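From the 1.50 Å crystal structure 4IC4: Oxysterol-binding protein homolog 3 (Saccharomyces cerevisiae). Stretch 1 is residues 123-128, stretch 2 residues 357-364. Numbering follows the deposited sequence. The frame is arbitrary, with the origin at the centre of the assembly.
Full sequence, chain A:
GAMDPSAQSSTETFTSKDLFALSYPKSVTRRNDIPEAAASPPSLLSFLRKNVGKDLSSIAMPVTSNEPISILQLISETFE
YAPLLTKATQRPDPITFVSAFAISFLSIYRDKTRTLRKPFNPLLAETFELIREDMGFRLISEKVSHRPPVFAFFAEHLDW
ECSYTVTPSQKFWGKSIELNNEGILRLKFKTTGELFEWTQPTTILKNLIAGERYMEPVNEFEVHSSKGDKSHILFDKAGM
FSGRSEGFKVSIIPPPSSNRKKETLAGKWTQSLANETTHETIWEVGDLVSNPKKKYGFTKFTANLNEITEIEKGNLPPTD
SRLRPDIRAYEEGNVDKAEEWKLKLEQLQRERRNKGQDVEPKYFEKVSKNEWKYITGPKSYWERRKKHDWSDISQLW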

ATOM      1  N   LEU A 123       7.295  -5.820  11.640  1.00  8.58           N
ATOM      2  CA  LEU A 123       7.972  -5.649  12.911  1.00  7.96           C
ATOM      3  C   LEU A 123       8.628  -4.272  12.868  1.00  7.50           C
ATOM      4  O   LEU A 123       8.896  -3.742  11.792  1.00  7.19           O
ATOM      5  CB  LEU A 123       9.062  -6.708  13.077  1.00  9.70           C
ATOM      6  CG  LEU A 123       8.584  -8.157  13.031  1.00 10.50           C
ATOM      7  CD1 LEU A 123       9.788  -9.088  13.046  1.00 14.24           C
ATOM      8  CD2 LEU A 123       7.662  -8.433  14.216  1.00 12.06           C
ATOM      9  N   LEU A 124       8.860  -3.672  14.028  1.00  6.86           N
ATOM     10  CA  LEU A 124       9.545  -2.395  14.044  1.00  7.20           C
ATOM     11  C   LEU A 124      10.910  -2.639  13.381  1.00  7.36           C
ATOM     12  O   LEU A 124      11.591  -3.619  13.686  1.00  8.09           O
ATOM     13  CB  LEU A 124       9.735  -1.909  15.481  1.00  9.12           C
ATOM     14  CG  LEU A 124      10.544  -0.625  15.669  1.00  8.80           C
ATOM     15  CD1 LEU A 124       9.863   0.545  14.977  1.00 10.83           C
ATOM     16  CD2 LEU A 124      10.671  -0.352  17.159  1.00 10.77           C
ATOM     17  N   ALA A 125      11.285  -1.752  12.465  1.00  7.52           N
ATOM     18  CA  ALA A 125      12.556  -1.830  11.746  1.00  7.18           C
ATOM     19  C   ALA A 125      12.535  -2.807  10.575  1.00  6.73           C
ATOM     20  O   ALA A 125      13.546  -2.991   9.898  1.00  7.98           O
ATOM     21  CB  ALA A 125      13.702  -2.163  12.704  1.00 10.07           C
ATOM     22  N   GLU A 126      11.395  -3.451  10.349  1.00  6.49           N
ATOM     23  CA  GLU A 126      11.271  -4.335   9.199  1.00  6.73           C
ATOM     24  C   GLU A 126      11.296  -3.393   7.988  1.00  6.80           C
ATOM     25  O   GLU A 126      10.844  -2.247   8.068  1.00  6.48           O
ATOM     26  CB  GLU A 126       9.942  -5.100   9.247  1.00  6.98           C
ATOM     27  CG  GLU A 126       9.674  -5.990   8.034  1.00  8.03           C
ATOM     28  CD  GLU A 126       8.452  -6.879   8.220  1.00 10.05           C
ATOM     29  OE1 GLU A 126       7.823  -7.257   7.209  1.00 10.54           O
ATOM     30  OE2 GLU A 126       8.124  -7.207   9.380  1.00 10.28           O
ATOM     31  N   THR A 127      11.817  -3.878   6.871  1.00  5.77           N
ATOM     32  CA  THR A 127      11.900  -3.068   5.667  1.00  5.56           C
ATOM     33  C   THR A 127      11.344  -3.820   4.471  1.00  6.31           C
ATOM     34  O   THR A 127      11.092  -5.023   4.536  1.00  7.40           O
ATOM     35  CB  THR A 127      13.367  -2.704   5.345  1.00  6.99           C
ATOM     36  OG1 THR A 127      14.145  -3.906   5.247  1.00  7.39           O
ATOM     37  CG2 THR A 127      13.948  -1.807   6.422  1.00  7.68           C
ATOM     38  N   PHE A 128      11.116  -3.097   3.389  1.00  6.50           N
ATOM     39  CA  PHE A 128      10.679  -3.727   2.161  1.00  5.42           C
ATOM     40  C   PHE A 128      11.140  -2.873   1.005  1.00  5.91           C
ATOM     41  O   PHE A 128      10.765  -1.709   0.889  1.00  6.89           O
ATOM     42  CB  PHE A 128       9.163  -3.902   2.079  1.00  6.18           C
ATOM     43  CG  PHE A 128       8.704  -4.483   0.771  1.00  5.99           C
ATOM     44  CD1 PHE A 128       9.091  -5.766   0.391  1.00  6.31           C
ATOM     45  CD2 PHE A 128       7.921  -3.733  -0.102  1.00  6.67           C
ATOM     46  CE1 PHE A 128       8.708  -6.295  -0.844  1.00  6.36           C
ATOM     47  CE2 PHE A 128       7.532  -4.250  -1.340  1.00  7.21           C
ATOM     48  CZ  PHE A 128       7.926  -5.537  -1.714  1.00  6.37           C
ATOM     49  N   GLN A 357      15.307  -2.343  24.587  1.00 17.58           N
ATOM     50  CA  GLN A 357      16.252  -2.558  23.500  1.00 17.98           C
ATOM     51  C   GLN A 357      15.592  -2.713  22.133  1.00 16.60           C
ATOM     52  O   GLN A 357      16.027  -3.528  21.316  1.00 16.33           O
ATOM     53  CB  GLN A 357      17.119  -3.785  23.791  1.00 20.21           C
ATOM     54  CG  GLN A 357      17.951  -3.668  25.061  1.00 24.53           C
ATOM     55  CD  GLN A 357      18.908  -4.830  25.237  1.00 28.28           C
ATOM     56  OE1 GLN A 357      18.493  -5.987  25.316  1.00 29.99           O
ATOM     57  NE2 GLN A 357      20.201  -4.526  25.301  1.00 29.63           N
ATOM     58  N   ASP A 358      14.542  -1.936  21.888  1.00 13.71           N
ATOM     59  CA  ASP A 358      13.863  -1.981  20.598  1.00 15.42           C
ATOM     60  C   ASP A 358      14.871  -1.571  19.532  1.00 15.39           C
ATOM     61  O   ASP A 358      15.791  -0.792  19.793  1.00 16.08           O
ATOM     62  CB  ASP A 358      12.681  -1.005  20.560  1.00 17.52           C
ATOM     63  CG  ASP A 358      11.338  -1.695  20.714  1.00 22.79           C
ATOM     64  OD1 ASP A 358      11.160  -2.809  20.172  1.00 25.40           O
ATOM     65  OD2 ASP A 358      10.445  -1.111  21.362  1.00 26.88           O
ATOM     66  N   VAL A 359      14.698  -2.100  18.329  1.00 14.27           N
ATOM     67  CA  VAL A 359      15.590  -1.769  17.231  1.00 13.79           C
ATOM     68  C   VAL A 359      15.208  -0.404  16.669  1.00 14.56           C
ATOM     69  O   VAL A 359      14.025  -0.091  16.521  1.00 16.35           O
ATOM     70  CB  VAL A 359      15.499  -2.828  16.119  1.00 13.38           C
ATOM     71  CG1 VAL A 359      16.428  -2.462  14.967  1.00 14.11           C
ATOM     72  CG2 VAL A 359      15.862  -4.194  16.682  1.00 14.33           C
ATOM     73  N   GLU A 360      16.216   0.407  16.371  1.00 13.03           N
ATOM     74  CA  GLU A 360      16.006   1.743  15.821  1.00 15.09           C
ATOM     75  C   GLU A 360      15.927   1.706  14.298  1.00 13.45           C
ATOM     76  O   GLU A 360      16.709   1.011  13.651  1.00 13.26           O
ATOM     77  CB  GLU A 360      17.166   2.653  16.221  1.00 17.80           C
ATOM     78  CG  GLU A 360      17.311   2.860  17.712  1.00 24.53           C
ATOM     79  CD  GLU A 360      16.878   4.244  18.141  1.00 28.29           C
ATOM     80  OE1 GLU A 360      15.763   4.664  17.763  1.00 30.45           O
ATOM     81  OE2 GLU A 360      17.654   4.911  18.858  1.00 31.81           O
ATOM     82  N   PRO A 361      14.973   2.443  13.702  1.00 13.96           N
ATOM     83  CA  PRO A 361      14.890   2.431  12.237  1.00 12.79           C
ATOM     84  C   PRO A 361      16.212   2.969  11.694  1.00 12.43           C
ATOM     85  O   PRO A 361      16.867   3.788  12.343  1.00 13.81           O
ATOM     86  CB  PRO A 361      13.694   3.340  11.943  1.00 15.03           C
ATOM     87  CG  PRO A 361      13.620   4.232  13.148  1.00 16.60           C
ATOM     88  CD  PRO A 361      13.917   3.286  14.282  1.00 14.82           C
ATOM     89  N   LYS A 362      16.595   2.522  10.503  1.00  9.03           N
ATOM     90  CA  LYS A 362      17.883   2.914   9.937  1.00  9.47           C
ATOM     91  C   LYS A 362      17.912   3.797   8.698  1.00 10.29           C
ATOM     92  O   LYS A 362      18.892   4.510   8.477  1.00 11.72           O
ATOM     93  CB  LYS A 362      18.679   1.652   9.595  1.00 11.37           C
ATOM     94  CG  LYS A 362      18.783   0.614  10.700  1.00 12.17           C
ATOM     95  CD  LYS A 362      19.650   1.102  11.841  1.00 13.63           C
ATOM     96  CE  LYS A 362      20.050  -0.042  12.760  1.00 12.73           C
ATOM     97  NZ  LYS A 362      18.897  -0.714  13.418  1.00 13.53           N
ATOM     98  N   TYR A 363      16.856   3.762   7.894  1.00 10.18           N
ATOM     99  CA  TYR A 363      16.869   4.485   6.623  1.00  9.21           C
ATOM    100  C   TYR A 363      16.038   5.750   6.504  1.00  8.89           C
ATOM    101  O   TYR A 363      16.064   6.423   5.470  1.00 10.41           O
ATOM    102  CB  TYR A 363      16.500   3.482   5.527  1.00  9.88           C
ATOM    103  CG  TYR A 363      17.263   2.191   5.720  1.00  8.47           C
ATOM    104  CD1 TYR A 363      18.656   2.174   5.656  1.00 10.18           C
ATOM    105  CD2 TYR A 363      16.608   1.012   6.086  1.00  8.86           C
ATOM    106  CE1 TYR A 363      19.381   1.027   5.960  1.00  8.70           C
ATOM    107  CE2 TYR A 363      17.325  -0.149   6.390  1.00  9.08           C
ATOM    108  CZ  TYR A 363      18.711  -0.129   6.328  1.00  9.62           C
ATOM    109  OH  TYR A 363      19.429  -1.254   6.652  1.00 10.04           O
ATOM    110  N   PHE A 364      15.313   6.072   7.565  1.00  9.25           N
ATOM    111  CA  PHE A 364      14.473   7.259   7.597  1.00  9.06           C
ATOM    112  C   PHE A 364      14.715   7.985   8.907  1.00 10.60           C
ATOM    113  O   PHE A 364      15.018   7.357   9.923  1.00 11.05           O
ATOM    114  CB  PHE A 364      12.995   6.867   7.507  1.00 10.40           C
ATOM    115  CG  PHE A 364      12.605   6.275   6.188  1.00  8.97           C
ATOM    116  CD1 PHE A 364      12.093   7.077   5.176  1.00 10.68           C
ATOM    117  CD2 PHE A 364      12.769   4.915   5.947  1.00  9.38           C
ATOM    118  CE1 PHE A 364      11.754   6.535   3.941  1.00  7.81           C
ATOM    119  CE2 PHE A 364      12.432   4.364   4.712  1.00  9.30           C
ATOM    120  CZ  PHE A 364      11.924   5.176   3.709  1.00  9.25           C
TER

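No hydrogen bond crosses between these two stretches, which are largely loop and run in roughly the same direction, 29° apart. The nearest CA atoms, those of Ala-125 and Pro-361, are 4.9 Å apart, and the close approaches are van der Waals contacts. Together the two sides bury a modest 271 Å², joining residues at least 234 positions apart in sequence.

Stretch 1 presents its side chains from a type II beta turn spanning Leu-123 to Glu-126. The turn is closed by a backbone hydrogen bond from Glu-126 N to Leu-123 O (2.9 Å) and joined by a side-chain hydrogen bond from Leu-123 N to Glu-126 OE2 (2.8 Å). The side chains of Leu-123 and Glu-126 lie out of reach of stretch 2; the hydrogen bonds between these two residues hold the turn, and Leu-124 and Ala-125 at its central corners make the contact.

Leu-124 contributes most, with 66 Å² covered. With chi1 t and chi2 p, its CD2 methyl reaches 3.4 Å from Val-359 O and 3.9 Å from Asp-358 CG. A branched aliphatic side chain is long enough to span the gap and packs against backbone and carboxylate alike, though it can offer no hydrogen bond to either.

Ala-125 sits at the second corner with phi 81° and psi 0°, a left-handed conformation in which glycine is commonest because a CB is somewhat strained there. Here the CB is put to use: it points toward stretch 2 and lies 3.6 Å from Val-359 CG1, an apolar contact between two methyls. Val-359, with chi1 t, also points its CA-to-CB bond toward stretch 1, and its compact, methyl-bearing side chain suits an approach to so small a partner. The CA-to-CB bond of the neighbouring Glu-360 points away, leaving its charged side chain exposed. The carbonyl of Glu-360 accepts a hydrogen bond from Lys-362 NZ (2.8 Å between Lys-362 NZ and Glu-360 O), a link within stretch 2 that ties the lysine's amine back to the backbone.

Further along, where stretch 1 enters a strand, Thr-127 meets Tyr-363. Thr-127 CG2 lies 3.8 Å from Tyr-363 CE2, at the edge of the ring and near its plane, so this is not packing on an aromatic face; the flat ring of tyrosine offers its carbon edge to the methyl. Threonine suits the position because it is two-sided: its methyl makes the contact with the tyrosine, while OG1 is hydrogen-bonded elsewhere in the structure. Both residues are buried, and they extend the apolar contact beyond the turn.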